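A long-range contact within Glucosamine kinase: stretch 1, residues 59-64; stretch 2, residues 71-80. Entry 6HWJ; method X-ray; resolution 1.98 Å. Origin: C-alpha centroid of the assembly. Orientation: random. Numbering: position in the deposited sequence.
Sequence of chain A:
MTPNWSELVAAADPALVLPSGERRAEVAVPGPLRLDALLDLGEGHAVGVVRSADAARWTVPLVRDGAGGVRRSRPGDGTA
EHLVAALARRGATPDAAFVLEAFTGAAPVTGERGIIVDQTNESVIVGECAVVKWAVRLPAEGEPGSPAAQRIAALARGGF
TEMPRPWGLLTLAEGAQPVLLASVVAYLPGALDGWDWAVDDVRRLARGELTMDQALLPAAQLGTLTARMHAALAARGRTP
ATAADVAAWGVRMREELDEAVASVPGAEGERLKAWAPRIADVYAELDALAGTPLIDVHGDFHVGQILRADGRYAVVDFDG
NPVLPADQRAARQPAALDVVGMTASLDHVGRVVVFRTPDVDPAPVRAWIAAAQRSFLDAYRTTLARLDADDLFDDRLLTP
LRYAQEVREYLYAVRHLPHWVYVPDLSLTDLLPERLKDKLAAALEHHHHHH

Stretch 1, residues 59-64: TVPLVR
Stretch 2, residues 71-80: RRSRPGDGTA

Stretch 1 is extended throughout, a strand that runs on beyond both of its ends. Stretch 2 starts as the end of an antiparallel neighbour, Arg 71 and Arg 72, leaves the sheet at Ser 73, turns, and enters a helix at Thr 79 (-75/-40, chi1 m). The two stretches bury 447 Å² between them, both sides summed.

Thr 59 (phi/psi -89/125, chi1 m) makes no direct contact. Its carbonyl reaches Arg 72 through two waters. Water 1 lies 2.7 Å from Thr 59 O and accepts from Arg 72 NE at 2.8 Å. Water 2 lies 2.7 Å from Thr 59 O and accepts from Arg 72 NH2 at 2.7 Å. The Arg 72 side chain is extended through chi3 (t, t, t), with chi4 at -82°, which carries its guanidinium back along stretch 1.

Val 60 (-130/115, chi1 t) packs on the aliphatic part of that arm, with Val 60 CG1 4.0 Å from Arg 72 CG.

Pro 61 (-72/127, C-gamma endo) has no amide hydrogen, so its backbone bonds through the carbonyl. Ser 73 N donates to Pro 61 O at 2.8 Å and 167°, nearly straight. Arg 72 CA also approaches Pro 61 O at 3.4 Å in a CA-H...O contact. The ring covers one face of the Arg 72 guanidinium, with Pro 61 CD 3.7 Å from Arg 72 NH2. Pro 61 CB lies 3.7 Å from Ser 73 OG and 4.0 Å from Thr 79 CG2.

Leu 62 (-119/147, chi1 m, chi2 t) pairs with Arg 72 (-75/130) at a non-hydrogen-bonded site. Leu 62 CA is 4.8 Å from Arg 72 CA, and the side chains diverge. Ser 73 (-59/142, chi1 m) points toward stretch 1. Ser 73 OG is 3.2 Å from Leu 62 N, but the angle is too poor for a hydrogen bond. Ser 73 OG and Thr 79 OG1 share a hydrogen bond at 2.8 Å, linking the loop to the first turn of the helix.

Val 63 (-140/132, chi1 p) pairs with Arg 71 (-149/168, chi1 p, chi2 and chi3 t, chi4 74°) at a hydrogen-bonded site, with Val 63 CA 5.7 Å from Arg 71 CA. Val 63 N donates to Arg 71 O and Arg 71 N to Val 63 O, each at 3.0 Å. Both side chains lie on the same face of the sheet. Val 63 CG1 is 3.7 Å from Arg 71 CG and covers one face of its guanidinium. Asp 77 (-74/-26, chi1 m, chi2 -24°) holds that group in a salt bridge: Arg 71 NH1 to Asp 77 OD2 is 2.6 Å, and Arg 71 NH2 donates to Asp 77 OD1 at 2.9 Å.

Arg 74 (-116/154) to Asp 77 form a type II turn through Pro 75 (-52/131). Asp 77 N donates to Arg 74 O at 2.8 Å, and Arg 74 N to Asp 77 OD2 at 2.7 Å. At Gly 76 (99/-15) and the N-cap Gly 78 (98/8), a CB would jam against the preceding carbonyl O, which by itself calls for glycine.

Arg 64 (-75/130, chi1 m, chi2 and chi3 t, chi4 -123°) points away.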

# COMPACT_ATOMS: atom_id res chain seq x y z
N THR A 59 5.21 17.43 -7.47
CA THR A 59 4.22 17.35 -8.55
C THR A 59 3.19 18.43 -8.30
O THR A 59 2.60 18.47 -7.22
CB THR A 59 3.53 15.99 -8.60
OG1 THR A 59 4.51 14.96 -8.76
CG2 THR A 59 2.52 15.92 -9.76
N VAL A 60 2.98 19.29 -9.29
CA VAL A 60 2.04 20.39 -9.10
C VAL A 60 1.05 20.43 -10.25
O VAL A 60 1.47 20.69 -11.39
CB VAL A 60 2.78 21.74 -8.98
CG1 VAL A 60 1.77 22.81 -8.57
CG2 VAL A 60 3.93 21.65 -7.98
N PRO A 61 -0.24 20.19 -10.01
CA PRO A 61 -1.23 20.49 -11.05
C PRO A 61 -1.39 21.99 -11.16
O PRO A 61 -1.62 22.68 -10.16
CB PRO A 61 -2.51 19.81 -10.54
CG PRO A 61 -2.38 19.88 -9.04
CD PRO A 61 -0.88 19.76 -8.75
N LEU A 62 -1.25 22.51 -12.37
CA LEU A 62 -1.18 23.94 -12.59
C LEU A 62 -2.31 24.42 -13.48
O LEU A 62 -2.76 23.72 -14.40
CB LEU A 62 0.16 24.34 -13.23
CG LEU A 62 1.38 24.12 -12.34
CD1 LEU A 62 2.62 24.07 -13.22
CD2 LEU A 62 1.51 25.21 -11.29
N VAL A 63 -2.75 25.64 -13.21
CA VAL A 63 -3.75 26.30 -14.05
C VAL A 63 -3.36 27.77 -14.18
O VAL A 63 -3.03 28.44 -13.19
CB VAL A 63 -5.17 26.15 -13.47
CG1 VAL A 63 -5.28 26.91 -12.16
CG2 VAL A 63 -6.21 26.62 -14.48
N ARG A 64 -3.37 28.27 -15.41
CA ARG A 64 -3.18 29.69 -15.60
C ARG A 64 -4.45 30.42 -15.19
O ARG A 64 -5.56 30.03 -15.56
CB ARG A 64 -2.80 29.98 -17.05
CG ARG A 64 -1.36 29.54 -17.38
CD ARG A 64 -1.01 29.74 -18.85
NE ARG A 64 0.32 29.22 -19.20
CZ ARG A 64 1.29 29.95 -19.73
NH1 ARG A 64 1.11 31.25 -19.99
NH2 ARG A 64 2.45 29.38 -20.00
N ARG A 71 -1.61 29.39 -10.72
CA ARG A 71 -1.84 28.89 -9.37
C ARG A 71 -2.00 27.38 -9.42
O ARG A 71 -2.13 26.78 -10.49
CB ARG A 71 -3.05 29.57 -8.73
CG ARG A 71 -4.35 29.28 -9.44
CD ARG A 71 -5.53 30.08 -8.81
NE ARG A 71 -6.73 29.93 -9.62
CZ ARG A 71 -7.47 28.82 -9.66
NH1 ARG A 71 -7.14 27.77 -8.92
NH2 ARG A 71 -8.55 28.77 -10.43
N ARG A 72 -1.96 26.77 -8.25
CA ARG A 72 -2.16 25.34 -8.14
C ARG A 72 -3.63 25.00 -8.34
O ARG A 72 -4.51 25.62 -7.72
CB ARG A 72 -1.67 24.83 -6.78
CG ARG A 72 -1.67 23.32 -6.68
CD ARG A 72 -1.31 22.81 -5.28
NE ARG A 72 -1.11 21.37 -5.29
CZ ARG A 72 -2.10 20.48 -5.22
NH1 ARG A 72 -3.36 20.89 -5.12
NH2 ARG A 72 -1.83 19.18 -5.25
N SER A 73 -3.89 24.04 -9.21
CA SER A 73 -5.26 23.65 -9.50
C SER A 73 -5.98 23.17 -8.25
O SER A 73 -5.40 22.48 -7.40
CB SER A 73 -5.25 22.55 -10.56
OG SER A 73 -4.30 22.90 -11.55
N ARG A 74 -7.26 23.52 -8.16
CA ARG A 74 -8.19 23.06 -7.14
C ARG A 74 -9.30 22.23 -7.78
O ARG A 74 -9.59 22.41 -8.96
CB ARG A 74 -8.81 24.25 -6.40
CG ARG A 74 -7.81 25.13 -5.66
CD ARG A 74 -8.44 26.46 -5.26
NE ARG A 74 -7.47 27.36 -4.64
CZ ARG A 74 -7.66 28.66 -4.47
NH1 ARG A 74 -8.79 29.24 -4.87
NH2 ARG A 74 -6.72 29.40 -3.90
N PRO A 75 -9.91 21.32 -7.03
CA PRO A 75 -11.08 20.62 -7.56
C PRO A 75 -12.11 21.60 -8.09
O PRO A 75 -12.45 22.59 -7.44
CB PRO A 75 -11.61 19.84 -6.35
CG PRO A 75 -10.41 19.62 -5.51
CD PRO A 75 -9.58 20.87 -5.67
N GLY A 76 -12.58 21.35 -9.30
CA GLY A 76 -13.46 22.26 -10.00
C GLY A 76 -12.78 23.16 -11.00
O GLY A 76 -13.45 23.76 -11.85
N ASP A 77 -11.45 23.26 -10.94
CA ASP A 77 -10.72 24.04 -11.93
C ASP A 77 -10.67 23.31 -13.26
O ASP A 77 -10.53 23.95 -14.31
CB ASP A 77 -9.30 24.34 -11.44
CG ASP A 77 -9.26 25.48 -10.42
OD1 ASP A 77 -10.19 26.34 -10.40
OD2 ASP A 77 -8.28 25.54 -9.65
N GLY A 78 -10.76 21.97 -13.24
CA GLY A 78 -10.76 21.17 -14.45
C GLY A 78 -9.42 20.55 -14.84
O GLY A 78 -9.32 19.96 -15.92
N THR A 79 -8.41 20.64 -13.99
CA THR A 79 -7.10 20.10 -14.35
C THR A 79 -7.09 18.57 -14.27
O THR A 79 -6.48 17.91 -15.13
CB THR A 79 -6.01 20.69 -13.46
OG1 THR A 79 -6.02 22.12 -13.56
CG2 THR A 79 -4.65 20.16 -13.89
N ALA A 80 -7.74 18.01 -13.26
CA ALA A 80 -7.89 16.56 -13.18
C ALA A 80 -8.72 16.05 -14.35
O ALA A 80 -8.41 15.02 -14.94
CB ALA A 80 -8.56 16.17 -11.85
O HOH W 1 1.46 20.19 -5.46
O HOH W 2 0.17 17.72 -6.38